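Local coordinates for EmrA (Aquifex aeolicus, PDB 4TKO), which serves as the periplasmic adaptor of a major facilitator superfamily multidrug efflux pump and probably takes part in exporting xenobiotics, at residues Y7-N11 with V260-K266; V13-A17 with V338-V344. All blocks are in the same frame, centred on the assembly; numbering follows the deposited sequence.

Both contacts use one long N-terminal strand, residues 7-24, and lie in the β-barrel end of the adaptor, far from the tip of its long helical hairpin. Their centres are 14 Å apart. In contact 1 residues 7-11 cross the 260-266 segment; in contact 2 residues 13-17 meet the 338-344 segment. The two join directly: T10 O and V344 N, 2.9 Å apart, form a probable hydrogen bond, and I9 CD1 packs 3.7 Å from E343 OE2. Strand 7-24 thus ties together barrel strands distant in sequence. A bound magnesium ion lies about 4 Å from the side chain of E343 and about 9 Å from that of I9.

Contact 1: residues Y7-N11 with V260-K266; sequences YAITN and VLLEETK
Residues 7-10 form an extended strand, and N11 (phi/psi -113/8) leaves the β region. Strand 260-263 lies at 115° to it, the axes 7.9 Å apart at closest approach: the strands diverge here from the point where A12 pairs with L261, so no backbone bond joins 7-11 to 260-266. Beyond E263 the chain turns through E264 and T265, both with helical backbone angles, and K266 (-85/29) returns toward the first strand. The nearest CA pairs are T10 with L262 at 6.7 Å and A8 with K266 at 6.0 Å. A8 and T10 both direct CB toward the second segment. A methyl group suits position 8, because A8 CB lies just 3.5 Å from K266 O and 4.2 Å from L262 CD2. L262 (chi1 -153°) brings CD1 to 3.8 Å from T10 CB. The OG1 of buried T10, chi1 t, accepts a hydrogen bond from the backbone N of A12. I9 points away, yet K266, long enough to span the gap, donates from NZ to I9 O at 3.0 Å. As the strands splay apart, A8 pairs with I346 of strand 342-347 and L262 with I322 of strand 321-330. Adjacent antiparallel strands thus diverge with side chains filling the gap, in a strongly curled sheet consistent with the AaeA-like β-barrel of membrane fusion proteins.

Contact 2: residues V13-A17 with V338-V344; sequences VFVKA and VGMGGEV
The 338-344 segment runs past extended strand 13-17 in the opposite sense at first, then diverges, so that its strand 342-344 makes 101° with 13-17, the axes 7.2 Å apart. V338 (phi/psi -58/131) sets CG2 3.7 Å from A17 CB, and its CA makes a CA-H...O contact of 3.5 Å to V15 O. G339 follows at 105/-10, where a CB would jam against the preceding carbonyl, so glycine belongs here; its N donates to V15 O at 2.8 Å. M340 is extended again (-65/140), and its O accepts from V15 N at 3.0 Å. Two residues, G339 and M340, therefore stand opposite the single V15, which is the G1 β-bulge arrangement. M340 CB also lies 3.6 Å from V15 CG2. G341 CA contacts V13 O at 3.3 Å. G342 takes backbone angles (156/-140) that again demand glycine; beyond it the chain diverges from 13-17 and continues antiparallel to the earlier part of strand 7-24, with V344 bonded to T10. E343 points its CB away from V13-A17, as suits a charged residue, whereas V344 turns back toward it, CG2 3.8 Å from V13 CG1. On its other edge, strand 13-17 pairs with strand 256-263, through F14 to E259 and K16 to Y257; strand 275-280 flanks the second segment, where L280 touches both V15 and M340, and V278 touches V344.

Contact 1: residues Y7-N11 with V260-K266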
loop_
_atom_site.group_PDB
_atom_site.type_symbol
_atom_site.label_atom_id
_atom_site.label_comp_id
_atom_site.label_asym_id
_atom_site.label_seq_id
_atom_site.Cartn_x
_atom_site.Cartn_y
_atom_site.Cartn_z
ATOM N N TYR A 7 51.368 -28.928 -34.955
ATOM C CA TYR A 7 50.890 -27.897 -34.040
ATOM C C TYR A 7 51.550 -26.530 -34.199
ATOM O O TYR A 7 52.775 -26.387 -34.094
ATOM C CB TYR A 7 51.066 -28.357 -32.585
ATOM C CG TYR A 7 50.090 -29.426 -32.176
ATOM C CD1 TYR A 7 48.808 -29.095 -31.760
ATOM C CD2 TYR A 7 50.443 -30.772 -32.217
ATOM C CE1 TYR A 7 47.904 -30.070 -31.386
ATOM C CE2 TYR A 7 49.544 -31.751 -31.848
ATOM C CZ TYR A 7 48.277 -31.391 -31.432
ATOM O OH TYR A 7 47.374 -32.353 -31.066
ATOM N N ALA A 8 50.711 -25.519 -34.425
ATOM C CA ALA A 8 51.147 -24.134 -34.283
ATOM C C ALA A 8 51.222 -23.842 -32.803
ATOM O O ALA A 8 50.240 -24.014 -32.085
ATOM C CB ALA A 8 50.205 -23.184 -34.977
ATOM N N ILE A 9 52.400 -23.465 -32.340
ATOM C CA ILE A 9 52.602 -23.131 -30.950
ATOM C C ILE A 9 52.896 -21.631 -30.842
ATOM O O ILE A 9 53.602 -21.076 -31.674
ATOM C CB ILE A 9 53.759 -23.942 -30.342
ATOM C CG1 ILE A 9 53.867 -23.694 -28.843
ATOM C CG2 ILE A 9 55.068 -23.542 -30.986
ATOM C CD1 ILE A 9 54.775 -24.679 -28.139
ATOM N N THR A 10 52.348 -20.979 -29.826
ATOM C CA THR A 10 52.642 -19.573 -29.573
ATOM C C THR A 10 52.536 -19.237 -28.090
ATOM O O THR A 10 51.838 -19.915 -27.339
ATOM C CB THR A 10 51.705 -18.640 -30.353
ATOM O OG1 THR A 10 51.807 -17.321 -29.807
ATOM C CG2 THR A 10 50.271 -19.095 -30.234
ATOM N N ASN A 11 53.241 -18.192 -27.671
ATOM C CA ASN A 11 53.193 -17.750 -26.280
ATOM C C ASN A 11 52.515 -16.374 -26.151
ATOM O O ASN A 11 52.457 -15.773 -25.070
ATOM C CB ASN A 11 54.601 -17.736 -25.682
ATOM C CG ASN A 11 55.558 -16.836 -26.451
ATOM O OD1 ASN A 11 55.307 -16.481 -27.612
ATOM N ND2 ASN A 11 56.671 -16.468 -25.809
ATOM N N VAL A 260 44.712 -15.384 -29.202
ATOM C CA VAL A 260 46.076 -15.721 -29.558
ATOM C C VAL A 260 46.513 -14.852 -30.720
ATOM O O VAL A 260 45.773 -14.700 -31.696
ATOM C CB VAL A 260 46.181 -17.215 -29.905
ATOM C CG1 VAL A 260 47.547 -17.557 -30.400
ATOM C CG2 VAL A 260 45.860 -18.037 -28.666
ATOM N N LEU A 261 47.686 -14.237 -30.585
ATOM C CA LEU A 261 48.274 -13.460 -31.686
ATOM C C LEU A 261 49.281 -14.318 -32.427
ATOM O O LEU A 261 50.403 -14.521 -31.953
ATOM C CB LEU A 261 48.948 -12.185 -31.176
ATOM C CG LEU A 261 47.908 -11.232 -30.623
ATOM C CD1 LEU A 261 48.513 -9.886 -30.362
ATOM C CD2 LEU A 261 46.732 -11.142 -31.597
ATOM N N LEU A 262 48.878 -14.827 -33.583
ATOM C CA LEU A 262 49.683 -15.818 -34.291
ATOM C C LEU A 262 50.476 -15.218 -35.450
ATOM O O LEU A 262 49.907 -14.512 -36.294
ATOM C CB LEU A 262 48.776 -16.940 -34.806
ATOM C CG LEU A 262 49.443 -18.302 -34.984
ATOM C CD1 LEU A 262 50.611 -18.448 -34.021
ATOM C CD2 LEU A 262 48.422 -19.386 -34.737
ATOM N N GLU A 263 51.780 -15.499 -35.491
ATOM C CA GLU A 263 52.611 -15.098 -36.635
ATOM C C GLU A 263 51.983 -15.651 -37.914
ATOM O O GLU A 263 51.494 -16.783 -37.928
ATOM C CB GLU A 263 54.046 -15.590 -36.462
ATOM C CG GLU A 263 54.522 -15.550 -35.005
ATOM C CD GLU A 263 56.034 -15.710 -34.855
ATOM O OE1 GLU A 263 56.713 -15.966 -35.874
ATOM O OE2 GLU A 263 56.545 -15.574 -33.717
ATOM N N GLU A 264 51.947 -14.846 -38.975
ATOM C CA GLU A 264 51.205 -15.240 -40.174
ATOM C C GLU A 264 51.822 -16.474 -40.806
ATOM O O GLU A 264 51.130 -17.291 -41.428
ATOM C CB GLU A 264 51.158 -14.102 -41.195
ATOM C CG GLU A 264 50.357 -14.442 -42.455
ATOM C CD GLU A 264 50.395 -13.338 -43.498
ATOM O OE1 GLU A 264 50.581 -12.155 -43.119
ATOM O OE2 GLU A 264 50.244 -13.663 -44.699
ATOM N N THR A 265 53.136 -16.589 -40.626
ATOM C CA THR A 265 53.910 -17.691 -41.155
ATOM C C THR A 265 53.409 -19.017 -40.574
ATOM O O THR A 265 53.110 -19.951 -41.324
ATOM C CB THR A 265 55.424 -17.493 -40.871
ATOM O OG1 THR A 265 56.193 -18.283 -41.781
ATOM C CG2 THR A 265 55.790 -17.871 -39.438
ATOM N N LYS A 266 53.278 -19.099 -39.252
ATOM C CA LYS A 266 52.865 -20.350 -38.635
ATOM C C LYS A 266 51.359 -20.493 -38.631
ATOM O O LYS A 266 50.804 -21.165 -37.775
ATOM C CB LYS A 266 53.406 -20.481 -37.209
ATOM C CG LYS A 266 53.626 -19.191 -36.491
ATOM C CD LYS A 266 54.003 -19.422 -35.031
ATOM C CE LYS A 266 55.427 -19.902 -34.862
ATOM N NZ LYS A 266 55.814 -19.936 -33.413
#

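Contact 2: residues V13-A17 with V338-V344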
loop_
_atom_site.group_PDB
_atom_site.type_symbol
_atom_site.label_atom_id
_atom_site.label_comp_id
_atom_site.label_asym_id
_atom_site.label_seq_id
_atom_site.Cartn_x
_atom_site.Cartn_y
_atom_site.Cartn_z
ATOM N N VAL A 13 49.410 -15.236 -25.767
ATOM C CA VAL A 13 48.045 -15.626 -25.428
ATOM C C VAL A 13 47.441 -14.717 -24.351
ATOM O O VAL A 13 48.047 -14.456 -23.303
ATOM C CB VAL A 13 47.967 -17.131 -24.972
ATOM C CG1 VAL A 13 49.315 -17.839 -25.113
ATOM C CG2 VAL A 13 47.455 -17.252 -23.553
ATOM N N PHE A 14 46.238 -14.225 -24.619
ATOM C CA PHE A 14 45.550 -13.368 -23.649
ATOM C C PHE A 14 44.187 -13.920 -23.358
ATOM O O PHE A 14 43.394 -14.121 -24.285
ATOM C CB PHE A 14 45.423 -11.935 -24.168
ATOM C CG PHE A 14 46.711 -11.384 -24.680
ATOM C CD1 PHE A 14 47.139 -11.672 -25.976
ATOM C CD2 PHE A 14 47.524 -10.624 -23.854
ATOM C CE1 PHE A 14 48.338 -11.195 -26.435
ATOM C CE2 PHE A 14 48.713 -10.142 -24.309
ATOM C CZ PHE A 14 49.125 -10.423 -25.601
ATOM N N VAL A 15 43.923 -14.177 -22.080
ATOM C CA VAL A 15 42.569 -14.511 -21.667
ATOM C C VAL A 15 41.714 -13.232 -21.702
ATOM O O VAL A 15 42.013 -12.213 -21.051
ATOM C CB VAL A 15 42.558 -15.171 -20.261
ATOM C CG1 VAL A 15 41.161 -15.434 -19.798
ATOM C CG2 VAL A 15 43.329 -16.473 -20.287
ATOM N N LYS A 16 40.638 -13.280 -22.481
ATOM C CA LYS A 16 39.768 -12.117 -22.630
ATOM C C LYS A 16 38.315 -12.444 -22.305
ATOM O O LYS A 16 37.933 -13.610 -22.208
ATOM C CB LYS A 16 39.875 -11.551 -24.048
ATOM C CG LYS A 16 41.294 -11.178 -24.450
ATOM C CD LYS A 16 41.312 -10.094 -25.518
ATOM C CE LYS A 16 40.810 -8.767 -24.969
ATOM N NZ LYS A 16 40.867 -7.689 -25.993
ATOM N N ALA A 17 37.509 -11.400 -22.136
ATOM C CA ALA A 17 36.100 -11.559 -21.797
ATOM C C ALA A 17 35.213 -10.758 -22.743
ATOM O O ALA A 17 35.321 -9.534 -22.823
ATOM C CB ALA A 17 35.852 -11.140 -20.354
ATOM N N VAL A 338 40.784 -12.194 -16.597
ATOM C CA VAL A 338 41.191 -11.431 -17.786
ATOM C C VAL A 338 42.669 -11.069 -17.705
ATOM O O VAL A 338 43.119 -10.584 -16.677
ATOM C CB VAL A 338 40.393 -10.109 -17.967
ATOM C CG1 VAL A 338 41.095 -9.222 -18.959
ATOM C CG2 VAL A 338 38.970 -10.374 -18.428
ATOM N N GLY A 339 43.424 -11.318 -18.771
ATOM C CA GLY A 339 44.812 -10.911 -18.797
ATOM C C GLY A 339 45.834 -12.019 -18.626
ATOM O O GLY A 339 47.049 -11.818 -18.808
ATOM N N MET A 340 45.351 -13.204 -18.268
ATOM C CA MET A 340 46.235 -14.341 -18.058
ATOM C C MET A 340 46.933 -14.749 -19.351
ATOM O O MET A 340 46.324 -14.762 -20.421
ATOM C CB MET A 340 45.455 -15.526 -17.485
ATOM C CG MET A 340 45.286 -15.487 -15.975
ATOM S SD MET A 340 44.433 -16.940 -15.333
ATOM C CE MET A 340 43.333 -17.317 -16.695
ATOM N N GLY A 341 48.212 -15.088 -19.239
ATOM C CA GLY A 341 48.980 -15.579 -20.365
ATOM C C GLY A 341 49.413 -17.027 -20.193
ATOM O O GLY A 341 49.028 -17.711 -19.244
ATOM N N GLY A 342 50.233 -17.492 -21.119
ATOM C CA GLY A 342 50.671 -18.870 -21.124
ATOM C C GLY A 342 51.092 -19.295 -22.513
ATOM O O GLY A 342 51.693 -18.522 -23.240
ATOM N N GLU A 343 50.750 -20.520 -22.885
ATOM C CA GLU A 343 51.246 -21.120 -24.113
ATOM C C GLU A 343 50.096 -21.813 -24.776
ATOM O O GLU A 343 49.236 -22.361 -24.078
ATOM C CB GLU A 343 52.371 -22.095 -23.808
ATOM C CG GLU A 343 53.169 -22.550 -25.003
ATOM C CD GLU A 343 54.469 -23.227 -24.586
ATOM O OE1 GLU A 343 55.467 -22.498 -24.378
ATOM O OE2 GLU A 343 54.488 -24.477 -24.457
ATOM N N VAL A 344 50.059 -21.785 -26.107
ATOM C CA VAL A 344 48.931 -22.358 -26.828
ATOM C C VAL A 344 49.362 -23.147 -28.037
ATOM O O VAL A 344 50.242 -22.719 -28.766
ATOM C CB VAL A 344 47.934 -21.280 -27.275
ATOM C CG1 VAL A 344 46.997 -21.813 -28.352
ATOM C CG2 VAL A 344 47.122 -20.831 -26.107
#